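Local atomic coordinates of xylose isomerase-like TIM barrel domain-containing protein (Parabacteroides distasonis, PDB entry 4KW2), a protein that is of unknown function but adopts a xylose isomerase-like TIM barrel fold, the fold of a family that includes sugar isomerases and AP endonucleases. Residues A20-G25 with G237-E242; C175-H180 with V201-D206; D187-L192 with V227-R232. One frame throughout, in Å; residues are numbered along the deposited sequence.

Interaction 1 (A20-G25 with G237-E242); sequences ADWKVG and GLISIE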
ATOM      1  N   ALA A  20       7.342  24.490 -20.976  1.00 86.17           N
ATOM      2  CA  ALA A  20       8.383  24.488 -22.048  1.00 89.44           C
ATOM      3  C   ALA A  20       8.706  23.071 -22.545  1.00 83.01           C
ATOM      4  O   ALA A  20       8.228  22.674 -23.609  1.00 85.88           O
ATOM      5  CB  ALA A  20       9.648  25.206 -21.583  1.00 90.23           C
ATOM      6  N   ASP A  21       9.488  22.309 -21.776  1.00 71.40           N
ATOM      7  CA  ASP A  21       9.926  20.990 -22.240  0.50 63.59           C
ATOM      8  C   ASP A  21       8.804  19.957 -22.123  1.00 58.85           C
ATOM      9  O   ASP A  21       8.435  19.346 -23.123  1.00 62.17           O
ATOM     10  CB  ASP A  21      11.194  20.515 -21.519  0.50 63.37           C
ATOM     11  CG  ASP A  21      12.044  19.586 -22.386  0.50 62.84           C
ATOM     12  OD1 ASP A  21      12.132  19.837 -23.608  0.50 60.92           O
ATOM     13  OD2 ASP A  21      12.621  18.611 -21.852  0.50 55.34           O
ATOM     14  N   TRP A  22       8.252  19.779 -20.922  1.00 45.62           N
ATOM     15  CA  TRP A  22       7.185  18.796 -20.678  1.00 42.26           C
ATOM     16  C   TRP A  22       5.969  19.461 -20.042  1.00 40.28           C
ATOM     17  O   TRP A  22       6.025  20.631 -19.677  1.00 42.99           O
ATOM     18  CB  TRP A  22       7.686  17.663 -19.766  1.00 39.16           C
ATOM     19  CG  TRP A  22       8.267  18.139 -18.464  1.00 36.40           C
ATOM     20  CD1 TRP A  22       7.581  18.573 -17.366  1.00 34.78           C
ATOM     21  CD2 TRP A  22       9.656  18.239 -18.134  1.00 36.15           C
ATOM     22  NE1 TRP A  22       8.458  18.935 -16.373  1.00 34.17           N
ATOM     23  CE2 TRP A  22       9.738  18.741 -16.818  1.00 34.58           C
ATOM     24  CE3 TRP A  22      10.841  17.956 -18.825  1.00 35.90           C
ATOM     25  CZ2 TRP A  22      10.956  18.963 -16.179  1.00 35.74           C
ATOM     26  CZ3 TRP A  22      12.050  18.175 -18.189  1.00 36.80           C
ATOM     27  CH2 TRP A  22      12.098  18.675 -16.878  1.00 36.30           C
ATOM     28  N   LYS A  23       4.881  18.705 -19.901  1.00 38.09           N
ATOM     29  CA  LYS A  23       3.682  19.181 -19.210  1.00 35.34           C
ATOM     30  C   LYS A  23       3.548  18.514 -17.848  1.00 34.79           C
ATOM     31  O   LYS A  23       3.856  17.335 -17.698  1.00 34.76           O
ATOM     32  CB  LYS A  23       2.429  18.860 -20.010  1.00 37.28           C
ATOM     33  CG  LYS A  23       2.421  19.357 -21.442  1.00 39.58           C
ATOM     34  CD  LYS A  23       1.256  18.730 -22.197  1.00 43.86           C
ATOM     35  CE  LYS A  23       1.452  18.789 -23.701  1.00 47.26           C
ATOM     36  NZ  LYS A  23       1.308  20.177 -24.203  1.00 51.59           N
ATOM     37  N   VAL A  24       3.073  19.273 -16.867  1.00 32.53           N
ATOM     38  CA  VAL A  24       2.778  18.746 -15.549  1.00 31.69           C
ATOM     39  C   VAL A  24       1.271  18.822 -15.318  1.00 31.84           C
ATOM     40  O   VAL A  24       0.686  19.910 -15.335  1.00 33.92           O
ATOM     41  CB  VAL A  24       3.498  19.535 -14.435  1.00 32.30           C
ATOM     42  CG1 VAL A  24       3.320  18.832 -13.092  1.00 30.37           C
ATOM     43  CG2 VAL A  24       4.975  19.695 -14.771  1.00 32.66           C
ATOM     44  N   GLY A  25       0.656  17.662 -15.103  1.00 29.86           N
ATOM     45  CA  GLY A  25      -0.770  17.574 -14.831  1.00 31.32           C
ATOM     46  C   GLY A  25      -1.074  16.777 -13.582  1.00 32.01           C
ATOM     47  O   GLY A  25      -0.191  16.150 -12.987  1.00 32.44           O
ATOM     48  N   GLY A 237       6.810  14.679 -22.674  1.00 40.51           N
ATOM     49  CA  GLY A 237       5.447  14.206 -22.538  1.00 38.05           C
ATOM     50  C   GLY A 237       4.775  14.821 -21.331  1.00 36.24           C
ATOM     51  O   GLY A 237       5.094  15.935 -20.929  1.00 35.95           O
ATOM     52  N   LEU A 238       3.852  14.070 -20.742  1.00 37.23           N
ATOM     53  CA  LEU A 238       3.069  14.536 -19.610  1.00 34.43           C
ATOM     54  C   LEU A 238       3.542  13.862 -18.329  1.00 33.82           C
ATOM     55  O   LEU A 238       3.583  12.638 -18.249  1.00 33.37           O
ATOM     56  CB  LEU A 238       1.589  14.234 -19.859  1.00 32.69           C
ATOM     57  CG  LEU A 238       0.586  14.482 -18.725  1.00 32.55           C
ATOM     58  CD1 LEU A 238       0.462  15.970 -18.428  1.00 33.72           C
ATOM     59  CD2 LEU A 238      -0.766  13.879 -19.072  1.00 30.61           C
ATOM     60  N   ILE A 239       3.907  14.666 -17.333  1.00 37.48           N
ATOM     61  CA  ILE A 239       4.127  14.172 -15.978  1.00 37.44           C
ATOM     62  C   ILE A 239       2.793  14.281 -15.260  1.00 37.64           C
ATOM     63  O   ILE A 239       2.313  15.380 -14.974  1.00 38.14           O
ATOM     64  CB  ILE A 239       5.179  14.985 -15.197  1.00 39.20           C
ATOM     65  CG1 ILE A 239       6.497  15.048 -15.963  1.00 41.55           C
ATOM     66  CG2 ILE A 239       5.421  14.362 -13.826  1.00 39.95           C
ATOM     67  CD1 ILE A 239       7.527  15.942 -15.304  1.00 45.75           C
ATOM     68  N   SER A 240       2.201  13.132 -14.973  1.00 34.69           N
ATOM     69  CA  SER A 240       0.886  13.073 -14.378  1.00 33.69           C
ATOM     70  C   SER A 240       1.024  12.651 -12.917  1.00 34.86           C
ATOM     71  O   SER A 240       1.355  11.494 -12.622  1.00 34.52           O
ATOM     72  CB  SER A 240       0.025  12.088 -15.160  1.00 31.99           C
ATOM     73  OG  SER A 240      -1.336  12.299 -14.875  1.00 35.71           O
ATOM     74  N   ILE A 241       0.779  13.588 -12.008  1.00 33.35           N
ATOM     75  CA  ILE A 241       1.047  13.356 -10.598  1.00 35.28           C
ATOM     76  C   ILE A 241      -0.192  12.933  -9.805  1.00 33.78           C
ATOM     77  O   ILE A 241      -1.315  13.382 -10.056  1.00 33.87           O
ATOM     78  CB  ILE A 241       1.718  14.577  -9.921  1.00 40.15           C
ATOM     79  CG1 ILE A 241       0.731  15.723  -9.695  1.00 46.07           C
ATOM     80  CG2 ILE A 241       2.900  15.066 -10.750  1.00 41.75           C
ATOM     81  CD1 ILE A 241       0.779  16.275  -8.289  1.00 48.79           C
ATOM     82  N   GLU A 242       0.038  12.049  -8.847  1.00 31.98           N
ATOM     83  CA  GLU A 242      -0.971  11.644  -7.888  1.00 31.21           C
ATOM     84  C   GLU A 242      -0.333  11.808  -6.519  1.00 29.86           C
ATOM     85  O   GLU A 242       0.883  11.626  -6.368  1.00 28.34           O
ATOM     86  CB  GLU A 242      -1.366  10.182  -8.145  1.00 33.44           C
ATOM     87  CG  GLU A 242      -2.575   9.672  -7.364  1.00 35.69           C
ATOM     88  CD  GLU A 242      -2.249   9.155  -5.968  1.00 37.78           C
ATOM     89  OE1 GLU A 242      -1.066   8.890  -5.646  1.00 35.73           O
ATOM     90  OE2 GLU A 242      -3.204   9.012  -5.180  1.00 40.47           O
TER

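Interaction 2 (C175-H180 with V201-D206); sequences CADIGH and VAHLKD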
ATOM      1  N   CYS A 175       2.927   4.617 -21.038  1.00 42.59           N
ATOM      2  CA  CYS A 175       2.699   5.296 -19.764  1.00 42.55           C
ATOM      3  C   CYS A 175       3.640   4.672 -18.750  1.00 43.16           C
ATOM      4  O   CYS A 175       3.429   3.540 -18.314  1.00 42.65           O
ATOM      5  CB  CYS A 175       1.251   5.122 -19.304  1.00 45.16           C
ATOM      6  SG  CYS A 175       0.860   5.916 -17.727  1.00 54.68           S
ATOM      7  N   ALA A 176       4.688   5.403 -18.389  1.00 46.91           N
ATOM      8  CA  ALA A 176       5.723   4.887 -17.496  1.00 46.77           C
ATOM      9  C   ALA A 176       5.421   5.231 -16.047  1.00 46.96           C
ATOM     10  O   ALA A 176       5.145   6.381 -15.727  1.00 51.13           O
ATOM     11  CB  ALA A 176       7.074   5.460 -17.886  1.00 45.72           C
ATOM     12  N   ASP A 177       5.483   4.230 -15.175  1.00 49.45           N
ATOM     13  CA  ASP A 177       5.329   4.441 -13.740  1.00 52.55           C
ATOM     14  C   ASP A 177       6.669   4.775 -13.116  1.00 54.88           C
ATOM     15  O   ASP A 177       7.632   4.028 -13.267  1.00 59.25           O
ATOM     16  CB  ASP A 177       4.749   3.199 -13.060  1.00 54.59           C
ATOM     17  CG  ASP A 177       3.245   3.104 -13.198  1.00 63.45           C
ATOM     18  OD1 ASP A 177       2.650   3.861 -14.000  1.00 70.78           O
ATOM     19  OD2 ASP A 177       2.647   2.264 -12.497  1.00 78.07           O
ATOM     20  N   ILE A 178       6.730   5.910 -12.432  1.00 57.98           N
ATOM     21  CA  ILE A 178       7.896   6.265 -11.643  1.00 57.18           C
ATOM     22  C   ILE A 178       7.623   5.718 -10.258  1.00 66.94           C
ATOM     23  O   ILE A 178       6.762   6.237  -9.542  1.00 64.56           O
ATOM     24  CB  ILE A 178       8.115   7.786 -11.585  1.00 50.30           C
ATOM     25  CG1 ILE A 178       8.155   8.375 -13.001  1.00 48.32           C
ATOM     26  CG2 ILE A 178       9.381   8.113 -10.809  1.00 47.86           C
ATOM     27  CD1 ILE A 178       9.077   7.652 -13.958  1.00 45.13           C
ATOM     28  N   GLY A 179       8.342   4.655  -9.901  1.00 74.30           N
ATOM     29  CA  GLY A 179       8.087   3.922  -8.668  1.00 76.32           C
ATOM     30  C   GLY A 179       8.497   4.692  -7.430  1.00 74.51           C
ATOM     31  O   GLY A 179       7.848   5.668  -7.055  1.00 72.25           O
ATOM     32  N   HIS A 180       9.562   4.237  -6.780  1.00 72.29           N
ATOM     33  CA  HIS A 180      10.081   4.904  -5.594  1.00 71.49           C
ATOM     34  C   HIS A 180      11.434   5.499  -5.946  1.00 64.52           C
ATOM     35  O   HIS A 180      12.461   4.825  -5.910  1.00 68.50           O
ATOM     36  CB  HIS A 180      10.168   3.942  -4.407  1.00 77.58           C
ATOM     37  CG  HIS A 180       8.926   3.904  -3.569  1.00 78.49           C
ATOM     38  ND1 HIS A 180       8.645   4.857  -2.612  1.00 73.66           N
ATOM     39  CD2 HIS A 180       7.892   3.029  -3.543  1.00 79.13           C
ATOM     40  CE1 HIS A 180       7.492   4.570  -2.033  1.00 72.27           C
ATOM     41  NE2 HIS A 180       7.014   3.468  -2.580  1.00 77.59           N
ATOM     42  N   VAL A 201       3.724   9.491 -21.219  1.00 38.31           N
ATOM     43  CA  VAL A 201       3.212   9.872 -19.909  1.00 36.35           C
ATOM     44  C   VAL A 201       4.053   9.230 -18.806  1.00 36.78           C
ATOM     45  O   VAL A 201       4.414   8.063 -18.893  1.00 39.12           O
ATOM     46  CB  VAL A 201       1.728   9.454 -19.739  1.00 35.80           C
ATOM     47  CG1 VAL A 201       1.206   9.808 -18.350  1.00 34.29           C
ATOM     48  CG2 VAL A 201       0.867  10.109 -20.810  1.00 38.40           C
ATOM     49  N   ALA A 202       4.359  10.004 -17.770  1.00 37.79           N
ATOM     50  CA  ALA A 202       5.000   9.477 -16.576  1.00 38.51           C
ATOM     51  C   ALA A 202       4.056   9.643 -15.391  1.00 36.64           C
ATOM     52  O   ALA A 202       3.682  10.756 -15.047  1.00 37.58           O
ATOM     53  CB  ALA A 202       6.307  10.203 -16.316  1.00 40.44           C
ATOM     54  N   HIS A 203       3.673   8.528 -14.777  1.00 38.75           N
ATOM     55  CA  HIS A 203       2.854   8.539 -13.566  1.00 36.73           C
ATOM     56  C   HIS A 203       3.719   8.652 -12.325  1.00 34.80           C
ATOM     57  O   HIS A 203       4.507   7.761 -12.032  1.00 37.50           O
ATOM     58  CB  HIS A 203       2.033   7.254 -13.465  1.00 36.72           C
ATOM     59  CG  HIS A 203       0.765   7.282 -14.248  1.00 38.72           C
ATOM     60  ND1 HIS A 203      -0.188   6.291 -14.148  1.00 41.26           N
ATOM     61  CD2 HIS A 203       0.279   8.185 -15.130  1.00 38.67           C
ATOM     62  CE1 HIS A 203      -1.202   6.579 -14.944  1.00 40.56           C
ATOM     63  NE2 HIS A 203      -0.943   7.722 -15.551  1.00 39.52           N
ATOM     64  N   LEU A 204       3.573   9.757 -11.605  1.00 38.96           N
ATOM     65  CA  LEU A 204       4.132   9.899 -10.266  1.00 38.53           C
ATOM     66  C   LEU A 204       3.047   9.569  -9.266  1.00 39.05           C
ATOM     67  O   LEU A 204       2.064  10.303  -9.152  1.00 43.45           O
ATOM     68  CB  LEU A 204       4.606  11.327 -10.016  1.00 44.89           C
ATOM     69  CG  LEU A 204       6.078  11.623 -10.251  1.00 46.48           C
ATOM     70  CD1 LEU A 204       6.490  11.174 -11.644  1.00 49.61           C
ATOM     71  CD2 LEU A 204       6.315  13.111 -10.050  1.00 46.20           C
ATOM     72  N   LYS A 205       3.227   8.464  -8.549  1.00 38.33           N
ATOM     73  CA  LYS A 205       2.298   8.042  -7.512  1.00 39.39           C
ATOM     74  C   LYS A 205       2.833   8.486  -6.153  1.00 36.54           C
ATOM     75  O   LYS A 205       4.042   8.511  -5.941  1.00 34.13           O
ATOM     76  CB  LYS A 205       2.145   6.522  -7.547  1.00 45.29           C
ATOM     77  CG  LYS A 205       1.040   5.970  -6.664  1.00 55.24           C
ATOM     78  CD  LYS A 205       0.829   4.485  -6.935  1.00 66.30           C
ATOM     79  CE  LYS A 205       0.069   3.797  -5.807  1.00 69.84           C
ATOM     80  NZ  LYS A 205      -1.285   4.380  -5.599  1.00 70.51           N
ATOM     81  N   ASP A 206       1.927   8.833  -5.243  1.00 36.63           N
ATOM     82  CA  ASP A 206       2.280   9.214  -3.876  1.00 40.69           C
ATOM     83  C   ASP A 206       3.405  10.241  -3.836  1.00 39.26           C
ATOM     84  O   ASP A 206       4.421  10.049  -3.170  1.00 38.43           O
ATOM     85  CB  ASP A 206       2.635   7.974  -3.049  1.00 43.32           C
ATOM     86  CG  ASP A 206       1.427   7.089  -2.792  1.00 53.46           C
ATOM     87  OD1 ASP A 206       0.366   7.626  -2.396  1.00 53.49           O
ATOM     88  OD2 ASP A 206       1.535   5.861  -2.992  1.00 61.71           O
TER

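Interaction 3 (D187-L192 with V227-R232); sequences DPLKNL and VNELKR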
ATOM      1  N   ASP A 187      16.298   2.680 -11.605  1.00 68.06           N
ATOM      2  CA  ASP A 187      15.885   3.985 -12.104  1.00 70.40           C
ATOM      3  C   ASP A 187      14.899   3.800 -13.264  1.00 73.20           C
ATOM      4  O   ASP A 187      15.305   3.383 -14.353  1.00 65.38           O
ATOM      5  CB  ASP A 187      17.122   4.758 -12.566  1.00 72.76           C
ATOM      6  CG  ASP A 187      16.815   6.193 -12.965  1.00 73.77           C
ATOM      7  OD1 ASP A 187      15.679   6.489 -13.395  1.00 64.82           O
ATOM      8  OD2 ASP A 187      17.737   7.026 -12.859  1.00 72.12           O
ATOM      9  N   PRO A 188      13.605   4.125 -13.044  1.00 71.00           N
ATOM     10  CA  PRO A 188      12.589   3.842 -14.072  1.00 71.53           C
ATOM     11  C   PRO A 188      12.828   4.589 -15.382  1.00 71.82           C
ATOM     12  O   PRO A 188      12.489   4.082 -16.452  1.00 67.70           O
ATOM     13  CB  PRO A 188      11.272   4.311 -13.426  1.00 70.80           C
ATOM     14  CG  PRO A 188      11.576   4.541 -11.984  1.00 76.36           C
ATOM     15  CD  PRO A 188      13.035   4.875 -11.910  1.00 72.25           C
ATOM     16  N   LEU A 189      13.412   5.780 -15.286  1.00 74.05           N
ATOM     17  CA  LEU A 189      13.707   6.599 -16.456  1.00 79.29           C
ATOM     18  C   LEU A 189      14.808   5.984 -17.319  1.00 83.67           C
ATOM     19  O   LEU A 189      14.710   5.999 -18.548  1.00 91.44           O
ATOM     20  CB  LEU A 189      14.107   8.012 -16.026  1.00 82.24           C
ATOM     21  CG  LEU A 189      13.062   8.808 -15.242  1.00 75.89           C
ATOM     22  CD1 LEU A 189      13.653  10.137 -14.800  1.00 73.12           C
ATOM     23  CD2 LEU A 189      11.807   9.018 -16.077  1.00 72.68           C
ATOM     24  N   LYS A 190      15.842   5.439 -16.676  1.00 87.80           N
ATOM     25  CA  LYS A 190      16.950   4.781 -17.387  1.00 90.85           C
ATOM     26  C   LYS A 190      16.541   3.494 -18.121  1.00 89.65           C
ATOM     27  O   LYS A 190      17.260   3.031 -19.005  1.00 88.19           O
ATOM     28  CB  LYS A 190      18.113   4.486 -16.432  1.00 96.22           C
ATOM     29  CG  LYS A 190      18.978   5.698 -16.117  1.00102.31           C
ATOM     30  CD  LYS A 190      19.942   5.442 -14.965  1.00110.34           C
ATOM     31  CE  LYS A 190      20.972   4.368 -15.289  1.00113.19           C
ATOM     32  NZ  LYS A 190      21.798   4.035 -14.097  1.00115.95           N
ATOM     33  N   ASN A 191      15.394   2.921 -17.760  1.00 96.10           N
ATOM     34  CA  ASN A 191      14.835   1.782 -18.494  1.00100.63           C
ATOM     35  C   ASN A 191      14.248   2.171 -19.856  1.00103.27           C
ATOM     36  O   ASN A 191      13.950   1.296 -20.668  1.00102.51           O
ATOM     37  CB  ASN A 191      13.757   1.079 -17.664  1.00102.37           C
ATOM     38  CG  ASN A 191      14.288   0.540 -16.347  1.00106.53           C
ATOM     39  OD1 ASN A 191      15.497   0.502 -16.117  1.00110.19           O
ATOM     40  ND2 ASN A 191      13.380   0.121 -15.472  1.00107.88           N
ATOM     41  N   LEU A 192      14.081   3.473 -20.096  1.00103.67           N
ATOM     42  CA  LEU A 192      13.575   3.996 -21.372  1.00 99.63           C
ATOM     43  C   LEU A 192      14.280   3.397 -22.596  1.00103.31           C
ATOM     44  O   LEU A 192      13.658   3.217 -23.641  1.00 98.57           O
ATOM     45  CB  LEU A 192      13.692   5.521 -21.400  1.00 94.02           C
ATOM     46  N   VAL A 227      14.110  16.018 -12.068  1.00 32.06           N
ATOM     47  CA  VAL A 227      13.971  17.013 -13.122  1.00 33.67           C
ATOM     48  C   VAL A 227      15.181  17.016 -14.059  1.00 34.92           C
ATOM     49  O   VAL A 227      15.025  17.060 -15.281  1.00 33.08           O
ATOM     50  CB  VAL A 227      13.768  18.409 -12.492  1.00 34.97           C
ATOM     51  CG1 VAL A 227      14.073  19.515 -13.481  1.00 36.87           C
ATOM     52  CG2 VAL A 227      12.343  18.528 -11.962  1.00 36.45           C
ATOM     53  N   ASN A 228      16.377  16.968 -13.474  1.00 36.62           N
ATOM     54  CA  ASN A 228      17.622  16.899 -14.242  1.00 36.78           C
ATOM     55  C   ASN A 228      17.657  15.703 -15.180  1.00 40.23           C
ATOM     56  O   ASN A 228      18.111  15.830 -16.319  1.00 39.63           O
ATOM     57  CB  ASN A 228      18.837  16.849 -13.315  1.00 36.23           C
ATOM     58  CG  ASN A 228      19.055  18.149 -12.567  1.00 39.24           C
ATOM     59  OD1 ASN A 228      18.403  19.155 -12.839  1.00 40.97           O
ATOM     60  ND2 ASN A 228      19.971  18.132 -11.613  1.00 42.46           N
ATOM     61  N   GLU A 229      17.172  14.553 -14.710  1.00 40.04           N
ATOM     62  CA  GLU A 229      17.134  13.351 -15.545  1.00 42.30           C
ATOM     63  C   GLU A 229      16.138  13.486 -16.682  1.00 39.50           C
ATOM     64  O   GLU A 229      16.415  13.070 -17.803  1.00 41.92           O
ATOM     65  CB  GLU A 229      16.801  12.107 -14.728  1.00 46.90           C
ATOM     66  CG  GLU A 229      17.983  11.584 -13.937  1.00 58.76           C
ATOM     67  CD  GLU A 229      17.942  10.088 -13.695  1.00 71.52           C
ATOM     68  OE1 GLU A 229      17.178   9.365 -14.382  1.00 76.65           O
ATOM     69  OE2 GLU A 229      18.690   9.635 -12.801  1.00 82.17           O
ATOM     70  N   LEU A 230      14.978  14.055 -16.390  1.00 37.81           N
ATOM     71  CA  LEU A 230      13.998  14.310 -17.426  1.00 38.32           C
ATOM     72  C   LEU A 230      14.584  15.226 -18.498  1.00 39.03           C
ATOM     73  O   LEU A 230      14.375  14.990 -19.682  1.00 38.55           O
ATOM     74  CB  LEU A 230      12.729  14.929 -16.837  1.00 37.57           C
ATOM     75  CG  LEU A 230      11.880  14.030 -15.941  1.00 36.89           C
ATOM     76  CD1 LEU A 230      10.673  14.819 -15.464  1.00 37.54           C
ATOM     77  CD2 LEU A 230      11.448  12.765 -16.666  1.00 36.63           C
ATOM     78  N   LYS A 231      15.310  16.263 -18.082  1.00 39.67           N
ATOM     79  CA  LYS A 231      16.001  17.152 -19.022  1.00 44.02           C
ATOM     80  C   LYS A 231      17.020  16.389 -19.865  1.00 42.77           C
ATOM     81  O   LYS A 231      17.074  16.559 -21.081  1.00 40.34           O
ATOM     82  CB  LYS A 231      16.725  18.289 -18.290  1.00 50.86           C
ATOM     83  CG  LYS A 231      15.945  19.592 -18.191  1.00 58.99           C
ATOM     84  CD  LYS A 231      16.878  20.779 -17.970  1.00 70.32           C
ATOM     85  CE  LYS A 231      17.556  21.221 -19.265  1.00 75.72           C
ATOM     86  NZ  LYS A 231      18.727  22.117 -19.040  1.00 75.70           N
ATOM     87  N   ARG A 232      17.809  15.548 -19.202  1.00 41.90           N
ATOM     88  CA  ARG A 232      18.856  14.780 -19.876  0.50 42.49           C
ATOM     89  C   ARG A 232      18.268  13.806 -20.898  1.00 42.71           C
ATOM     90  O   ARG A 232      18.827  13.625 -21.970  1.00 43.01           O
ATOM     91  CB  ARG A 232      19.750  14.047 -18.863  0.50 41.38           C
ATOM     92  CG  ARG A 232      20.647  14.983 -18.059  0.50 41.94           C
ATOM     93  CD  ARG A 232      21.877  14.288 -17.499  0.50 43.60           C
ATOM     94  NE  ARG A 232      21.562  13.247 -16.526  0.50 45.07           N
ATOM     95  CZ  ARG A 232      21.414  13.458 -15.221  0.50 46.69           C
ATOM     96  NH1 ARG A 232      21.540  14.681 -14.720  0.50 45.29           N
ATOM     97  NH2 ARG A 232      21.133  12.444 -14.417  0.50 46.51           N
TER

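Interaction 1 (A20-G25 with G237-E242)
The carbonyl oxygen of K23 is gripped twice by the neighbouring strand: K23 O accepts a 2.7 Å hydrogen bond from I239 N, and the CA-H of L238 adds a weaker contact. The remaining bonds follow the alternation of a parallel sheet. K23 N binds G237 O at 3.0 Å, G25 N binds I239 O at 2.8 Å, and I241 N binds G25 O at 2.9 Å. The short segments 23-25 and 238-241 run parallel, 19° apart. Small residues suit the inward side here. G25 has no side chain, and a CB on it would press against L238 CD1, a methyl that already lies 3.7 Å from G25 N. S240, paired with G25 across the strands, is a short polar residue whose OG bonds to E52.

On the other side, W22 and I239 form a CH-pi contact. I239 CD1 sits over the face of the five-membered part of the W22 indole, 3.6 Å from its centroid. W22 reaches it because its CG lies between the backbone N and the carbonyl carbon (chi1 55°), a turn that folds the ring back beside the strand, where NE1 bonds to L260 O. The branched V24 and I241 extend this apolar outer face, V24 CG1 lying 4.5 Å from I241 CG2.

These two strands are the first and the last of the barrel, so their bonds close it. W22 and I239 pack on helix 222-232, V24 and I241 meet helix 250-262, and strand 199-204 bonds to the far edge of strand 238-241.

Interaction 2 (C175-H180 with V201-D206)
Two first torsions bring C175 and H203 together. In C175 the SG points opposite the backbone N (chi1 180°), while H203 sets its CG opposite the carbonyl carbon (chi1 -83°), which lays the imidazole flat beneath the sulfur. C175 SG then stands almost straight above the centre of the H203 ring, 3.4 Å from its centroid, a sulfur-aromatic contact. Cysteine fits because its single soft atom can rest on the ring face, and C175 SG also touches V201 CG1 at 4.0 Å. D177 comes in obliquely from further along the same strand. D177 OD1 lies 3.5 Å from H203 CB, the carboxylate turned 22° from the ring plane, without a hydrogen bond between the two side chains.

The backbones hold the side chains in step. V201 O accepts A176 N at 2.7 Å, A176 O accepts H203 N at 2.8 Å, and H203 O accepts I178 N at 2.9 Å, so H203 is tied to the partner strand through both its N and its O. The opposite face of the sheet is aliphatic: I178 CG1 lies 3.5 Å from L204 CD1, the two chains side by side and pointing the same way, and F226 of helix 222-232 touches both.

An alanine in place of H203 would probably leave E52 OE2 without its hydrogen-bond mate at NE2 and C175 SG without the ring it rests on.

With sulfur on one face and E52 at NE2, the imidazole is probably held from turning. C175, D177 and H203 share the inner face of the barrel, toward the C-terminal strand ends where TIM barrels carry their active sites, which is consistent with a polar pocket there.

Interaction 3 (D187-L192 with V227-R232)
The carboxylates of D187 and E229 approach from opposite directions. D187 OD2 points between the two oxygens of E229, 2.8 Å from both OE1 and OE2, with the carboxylate planes 30° apart. Both groups are acceptors, so unless a proton is shared the pair would be repulsive, and burial is likely to raise the pKa of at least one acid. K182 may offset part of the charge through long, weak ion pairs with both, and W181 packs against each of them.

Beside the acids lies a small apolar contact. L189 CD1 rests 3.7 Å from E229 CB, and L189 CD2 meets L230 CD2 at 3.8 Å, the two leucines crossing at about a right angle. Leucine suits both places, since its forked end can touch a neighbour while the stem stays with its own backbone.

D187 is also held by its own loop: D187 OD1 accepts a weak hydrogen bond from L189 N at 3.0 Å, as in an Asx turn, and a longer, also weak, one from K190 N. This turn opens the irregular helical run 188-192. L189 also leans on I178 of the sheet, so the loop following strand 172-178 is pinned between that strand and helix 222-232, as in the outer layer of a TIM barrel.

How the interactions relate
The three contacts run from the barrel wall to its outer layer. Interactions 1 and 2, with centres 11 Å apart, belong to the same parallel sheet: strands 199-204 and 238-241 are neighbours, joined by backbone pairs such as L238 O with A202 N. Interaction 3 lies further out, its centre about 14 Å and 12 Å from the centres of the other two, and reaches both: L230 packs on I239 and W22, L189 on I178. Along the chain, 20-25 comes first and 237-242 last, and the segments of interactions 2 and 3 alternate between them. The pairing of the terminal strands thus brackets the other two contacts in sequence, and in space it closes the eight-stranded barrel.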